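Local coordinates for glycerol dehydratase (Clostridium butyricum, PDB 1R9D), which probably dehydrates glycerol without coenzyme B12, as a lyase of the pyruvate formate-lyase-like glycyl radical family, at residues N584-S589 with G658-Q663; G552-G557 with S670-C675. All blocks are in the same frame, centred on the assembly; numbering follows the deposited sequence.

Interaction 1: residues N584-S589 with G658-Q663; sequences NDFKNS and GRKSGQ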
loop_
_atom_site.group_PDB
_atom_site.type_symbol
_atom_site.label_atom_id
_atom_site.label_comp_id
_atom_site.label_asym_id
_atom_site.label_seq_id
_atom_site.Cartn_x
_atom_site.Cartn_y
_atom_site.Cartn_z
ATOM N N ASN A 584 20.919 -43.269 15.042
ATOM C CA ASN A 584 21.936 -44.073 14.368
ATOM C C ASN A 584 21.315 -44.856 13.211
ATOM O O ASN A 584 21.958 -45.726 12.618
ATOM C CB ASN A 584 22.601 -45.045 15.348
ATOM C CG ASN A 584 23.254 -44.337 16.518
ATOM O OD1 ASN A 584 23.918 -43.314 16.348
ATOM N ND2 ASN A 584 23.080 -44.889 17.714
ATOM N N ASP A 585 20.060 -44.544 12.902
ATOM C CA ASP A 585 19.338 -45.198 11.815
ATOM C C ASP A 585 19.308 -46.724 11.954
ATOM O O ASP A 585 19.488 -47.452 10.979
ATOM C CB ASP A 585 19.951 -44.788 10.467
ATOM C CG ASP A 585 19.077 -45.166 9.281
ATOM O OD1 ASP A 585 17.836 -45.080 9.395
ATOM O OD2 ASP A 585 19.628 -45.532 8.222
ATOM N N PHE A 586 19.080 -47.193 13.178
ATOM C CA PHE A 586 18.997 -48.623 13.480
ATOM C C PHE A 586 20.280 -49.415 13.241
ATOM O O PHE A 586 20.241 -50.641 13.133
ATOM C CB PHE A 586 17.865 -49.270 12.677
ATOM C CG PHE A 586 16.528 -48.618 12.879
ATOM C CD1 PHE A 586 15.884 -47.987 11.820
ATOM C CD2 PHE A 586 15.920 -48.621 14.128
ATOM C CE1 PHE A 586 14.651 -47.364 12.004
ATOM C CE2 PHE A 586 14.687 -48.001 14.323
ATOM C CZ PHE A 586 14.053 -47.371 13.258
ATOM N N LYS A 587 21.413 -48.726 13.158
ATOM C CA LYS A 587 22.684 -49.405 12.930
ATOM C C LYS A 587 23.026 -50.331 14.096
ATOM O O LYS A 587 23.095 -49.896 15.246
ATOM C CB LYS A 587 23.806 -48.383 12.742
ATOM C CG LYS A 587 25.168 -49.016 12.514
ATOM C CD LYS A 587 26.246 -47.962 12.333
ATOM C CE LYS A 587 27.605 -48.603 12.094
ATOM N NZ LYS A 587 28.656 -47.577 11.850
ATOM N N ASN A 588 23.240 -51.606 13.784
ATOM C CA ASN A 588 23.574 -52.618 14.786
ATOM C C ASN A 588 22.472 -52.797 15.828
ATOM O O ASN A 588 22.741 -53.173 16.970
ATOM C CB ASN A 588 24.886 -52.264 15.498
ATOM C CG ASN A 588 26.065 -52.176 14.546
ATOM O OD1 ASN A 588 26.306 -53.085 13.750
ATOM N ND2 ASN A 588 26.815 -51.080 14.629
ATOM N N SER A 589 21.232 -52.526 15.437
ATOM C CA SER A 589 20.106 -52.672 16.353
ATOM C C SER A 589 18.848 -53.087 15.599
ATOM O O SER A 589 17.742 -52.623 15.887
ATOM C CB SER A 589 19.875 -51.365 17.118
ATOM O OG SER A 589 19.854 -50.251 16.241
ATOM N N GLY A 658 9.602 -47.635 12.460
ATOM C CA GLY A 658 10.538 -48.571 11.857
ATOM C C GLY A 658 11.054 -48.142 10.494
ATOM O O GLY A 658 11.849 -48.851 9.868
ATOM N N ARG A 659 10.597 -46.983 10.030
ATOM C CA ARG A 659 11.008 -46.437 8.739
ATOM C C ARG A 659 12.439 -45.903 8.834
ATOM O O ARG A 659 12.775 -45.189 9.775
ATOM C CB ARG A 659 10.047 -45.303 8.332
ATOM C CG ARG A 659 10.450 -44.562 7.070
ATOM C CD ARG A 659 9.581 -43.328 6.811
ATOM N NE ARG A 659 10.409 -42.264 6.244
ATOM C CZ ARG A 659 11.300 -41.567 6.942
ATOM N NH1 ARG A 659 11.465 -41.808 8.239
ATOM N NH2 ARG A 659 12.060 -40.661 6.337
ATOM N N LYS A 660 13.283 -46.245 7.863
ATOM C CA LYS A 660 14.670 -45.780 7.875
ATOM C C LYS A 660 14.822 -44.358 7.342
ATOM O O LYS A 660 14.001 -43.882 6.559
ATOM C CB LYS A 660 15.561 -46.719 7.061
ATOM C CG LYS A 660 15.571 -48.148 7.573
ATOM C CD LYS A 660 16.772 -48.917 7.047
ATOM C CE LYS A 660 18.068 -48.316 7.574
ATOM N NZ LYS A 660 19.260 -49.100 7.162
ATOM N N SER A 661 15.888 -43.696 7.775
ATOM C CA SER A 661 16.178 -42.330 7.368
ATOM C C SER A 661 16.210 -42.153 5.853
ATOM O O SER A 661 16.713 -43.012 5.122
ATOM C CB SER A 661 17.519 -41.889 7.966
ATOM O OG SER A 661 17.861 -40.571 7.569
ATOM N N GLY A 662 15.654 -41.037 5.390
ATOM C CA GLY A 662 15.648 -40.732 3.971
ATOM C C GLY A 662 14.582 -41.393 3.121
ATOM O O GLY A 662 14.453 -41.072 1.940
ATOM N N GLN A 663 13.816 -42.310 3.705
ATOM C CA GLN A 663 12.764 -43.004 2.964
ATOM C C GLN A 663 11.510 -42.143 2.825
ATOM O O GLN A 663 11.254 -41.273 3.651
ATOM C CB GLN A 663 12.418 -44.327 3.656
ATOM C CG GLN A 663 13.549 -45.343 3.594
ATOM C CD GLN A 663 13.846 -45.765 2.173
ATOM O OE1 GLN A 663 13.018 -46.397 1.519
ATOM N NE2 GLN A 663 15.028 -45.409 1.681
HETATM O O HOH W 1 18.463 -45.066 5.537
#
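Asp585 meets Lys660 and Ser661, and Phe586 meets Gly658 and Arg659, in a loop-to-loop contact near the periphery of the chain, where the end of helix 575-583 abuts a loop that follows helix 644-650. The case illustrates how a helix terminus can present a carboxylate to a neighbouring turn. Asp585, at positive phi, is the C-prime residue of the Schellman motif that ends the helix. Its CG lies anti to the backbone N (chi1 -167°), and OD1 accepts a nearly straight hydrogen bond, 172° at the hydrogen, from Ser661 N at 2.9 Å. That donor stands above the carboxylate plane. The other oxygen, OD2, accepts a hydrogen bond from a water that also donates one to Ser661 O, so both backbone polar groups of Ser661 are tied to one carboxylate, one directly and one through water. The Lys660 side chain crosses that of Asp585 at about a right angle; its CE lies 3.3 Å from Asp585 OD2, and NZ completes a long salt bridge to the same OD2 at 3.7 Å. Beside this polar group the Phe586 ring turns its edge to Arg659 O, near the ring plane, 3.6 Å from CE1. Phe586 also packs on Gln593 and Leu596 of helix 590-597, and Gln593 NE2 hydrogen-bonds Gly658 O, so the 658-663 loop rests on that helix, with the ring reaching back to Thr581 of helix 575-583.

Interaction 2: residues G552-G557 with S670-C675; sequences GVANIG and SPSRGC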
loop_
_atom_site.group_PDB
_atom_site.type_symbol
_atom_site.label_atom_id
_atom_site.label_comp_id
_atom_site.label_asym_id
_atom_site.label_seq_id
_atom_site.Cartn_x
_atom_site.Cartn_y
_atom_site.Cartn_z
ATOM N N GLY A 552 2.340 -36.944 6.092
ATOM C CA GLY A 552 2.889 -38.001 6.931
ATOM C C GLY A 552 1.950 -38.591 7.974
ATOM O O GLY A 552 2.404 -39.074 9.013
ATOM N N VAL A 553 0.648 -38.588 7.698
ATOM C CA VAL A 553 -0.326 -39.108 8.664
ATOM C C VAL A 553 -0.115 -40.557 9.124
ATOM O O VAL A 553 -0.159 -40.832 10.322
ATOM C CB VAL A 553 -1.777 -38.958 8.136
ATOM C CG1 VAL A 553 -2.766 -39.541 9.154
ATOM C CG2 VAL A 553 -2.095 -37.481 7.914
ATOM N N ALA A 554 0.103 -41.484 8.197
ATOM C CA ALA A 554 0.302 -42.875 8.597
ATOM C C ALA A 554 1.590 -43.022 9.400
ATOM O O ALA A 554 1.653 -43.811 10.347
ATOM C CB ALA A 554 0.341 -43.784 7.378
ATOM N N ASN A 555 2.614 -42.256 9.033
ATOM C CA ASN A 555 3.886 -42.330 9.743
ATOM C C ASN A 555 3.727 -41.872 11.196
ATOM O O ASN A 555 4.335 -42.442 12.105
ATOM C CB ASN A 555 4.951 -41.481 9.036
ATOM C CG ASN A 555 5.160 -41.897 7.588
ATOM O OD1 ASN A 555 4.539 -41.349 6.678
ATOM N ND2 ASN A 555 6.023 -42.887 7.372
ATOM N N ILE A 556 2.903 -40.851 11.415
ATOM C CA ILE A 556 2.677 -40.348 12.767
ATOM C C ILE A 556 1.876 -41.331 13.614
ATOM O O ILE A 556 2.206 -41.566 14.774
ATOM C CB ILE A 556 1.965 -38.963 12.740
ATOM C CG1 ILE A 556 3.006 -37.854 12.557
ATOM C CG2 ILE A 556 1.215 -38.716 14.048
ATOM C CD1 ILE A 556 3.958 -38.081 11.416
ATOM N N GLY A 557 0.824 -41.905 13.040
ATOM C CA GLY A 557 0.022 -42.860 13.784
ATOM C C GLY A 557 0.846 -44.077 14.171
ATOM O O GLY A 557 0.835 -44.508 15.328
ATOM N N SER A 670 -3.353 -42.152 3.268
ATOM C CA SER A 670 -3.239 -43.561 2.894
ATOM C C SER A 670 -2.266 -44.294 3.818
ATOM O O SER A 670 -1.307 -43.709 4.309
ATOM C CB SER A 670 -2.711 -43.692 1.455
ATOM O OG SER A 670 -3.389 -42.834 0.557
ATOM N N PRO A 671 -2.508 -45.592 4.068
ATOM C CA PRO A 671 -1.616 -46.370 4.935
ATOM C C PRO A 671 -0.218 -46.420 4.310
ATOM O O PRO A 671 -0.080 -46.258 3.094
ATOM C CB PRO A 671 -2.275 -47.750 4.954
ATOM C CG PRO A 671 -3.734 -47.426 4.816
ATOM C CD PRO A 671 -3.726 -46.353 3.740
ATOM N N SER A 672 0.811 -46.627 5.129
ATOM C CA SER A 672 2.183 -46.711 4.622
ATOM C C SER A 672 2.329 -47.960 3.759
ATOM O O SER A 672 1.610 -48.935 3.947
ATOM C CB SER A 672 3.190 -46.775 5.776
ATOM O OG SER A 672 3.233 -45.556 6.495
ATOM N N ARG A 673 3.274 -47.931 2.827
ATOM C CA ARG A 673 3.492 -49.057 1.923
ATOM C C ARG A 673 3.661 -50.391 2.639
ATOM O O ARG A 673 4.415 -50.494 3.606
ATOM C CB ARG A 673 4.723 -48.803 1.046
ATOM C CG ARG A 673 6.014 -48.663 1.825
ATOM C CD ARG A 673 7.218 -48.601 0.898
ATOM N NE ARG A 673 7.239 -47.381 0.093
ATOM C CZ ARG A 673 8.270 -47.009 -0.660
ATOM N NH1 ARG A 673 9.358 -47.765 -0.711
ATOM N NH2 ARG A 673 8.218 -45.875 -1.345
ATOM N N GLY A 674 2.945 -51.400 2.146
ATOM C CA GLY A 674 3.014 -52.741 2.704
ATOM C C GLY A 674 2.469 -52.930 4.107
ATOM O O GLY A 674 2.519 -54.040 4.644
ATOM N N CYS A 675 1.941 -51.866 4.706
ATOM C CA CYS A 675 1.407 -51.955 6.061
ATOM C C CYS A 675 -0.035 -52.430 6.125
ATOM O O CYS A 675 -0.450 -53.020 7.124
ATOM C CB CYS A 675 1.541 -50.608 6.767
ATOM S SG CYS A 675 3.243 -50.234 7.230
HETATM O O HOH W 2 -0.699 -41.261 5.408
HETATM O O HOH W 3 5.790 -44.493 4.861
#
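Ala554, Asn555 and Ser672 form the heart of a small, buried contact between the first turn of helix 553-569 and an irregular segment of the glycine radical family region. It exemplifies how water can join a helix to a loop where direct contacts are few.

The direct part is van der Waals packing around one methyl group. Ala554 CB points at the loop and touches two oxygens, lying 3.5 Å from the carbonyl O of Ser670 and also 3.5 Å from Ser672 OG. Pro671 CA adds a looser touch at 4.1 Å from the same CB. Ser672 directs its CB toward the helix, and with OG anti to its own carbonyl carbon (chi1 -68°) the hydroxyl lies beside that methyl.

The polar part runs through two waters. One accepts from Ala554 N at 2.9 Å and donates to Ser670 O at 2.8 Å, thus occupying an amide in the first turn, where the helix has no preceding carbonyl to offer. The second accepts from Asn555 ND2 at 3.0 Å and donates to Ser672 OG at 3.2 Å, spanning two groups that are themselves 4.0 Å apart.

Further bonds fix the ends of these residues. Asn555 OD1 accepts from Ala666 N, so its amide ties the helix to the chain just ahead of the loop, while Ser670 OG is hydrogen-bonded to Asn702 N and Asp667 O.

The chemistry is thus that of a methyl packed against two oxygens, with two bridging waters carrying the polar links: each water accepts a hydrogen bond from a helix N-H and donates one to a loop oxygen, giving both strings of bonds the same sense.

The centres of the two interactions lie about 17 Å apart, on the same side of the chain's centre, with interaction 1 farther out. Along the sequence interaction 1 is nested within the loop closed by interaction 2: helix 553-569 comes first, then helix 575-583 and segment 584-589, followed by segments 658-663 and 670-675, both in the connection between helices 644-650 and 680-687. They also touch, Arg659 CD packing 3.6 Å from Asn555 ND2. One long connection thus meets first the loop between helices 575-583 and 590-597, then the start of helix 553-569, and interaction 2 joins the pyruvate formate lyase-like and glycine radical family regions within a single chain.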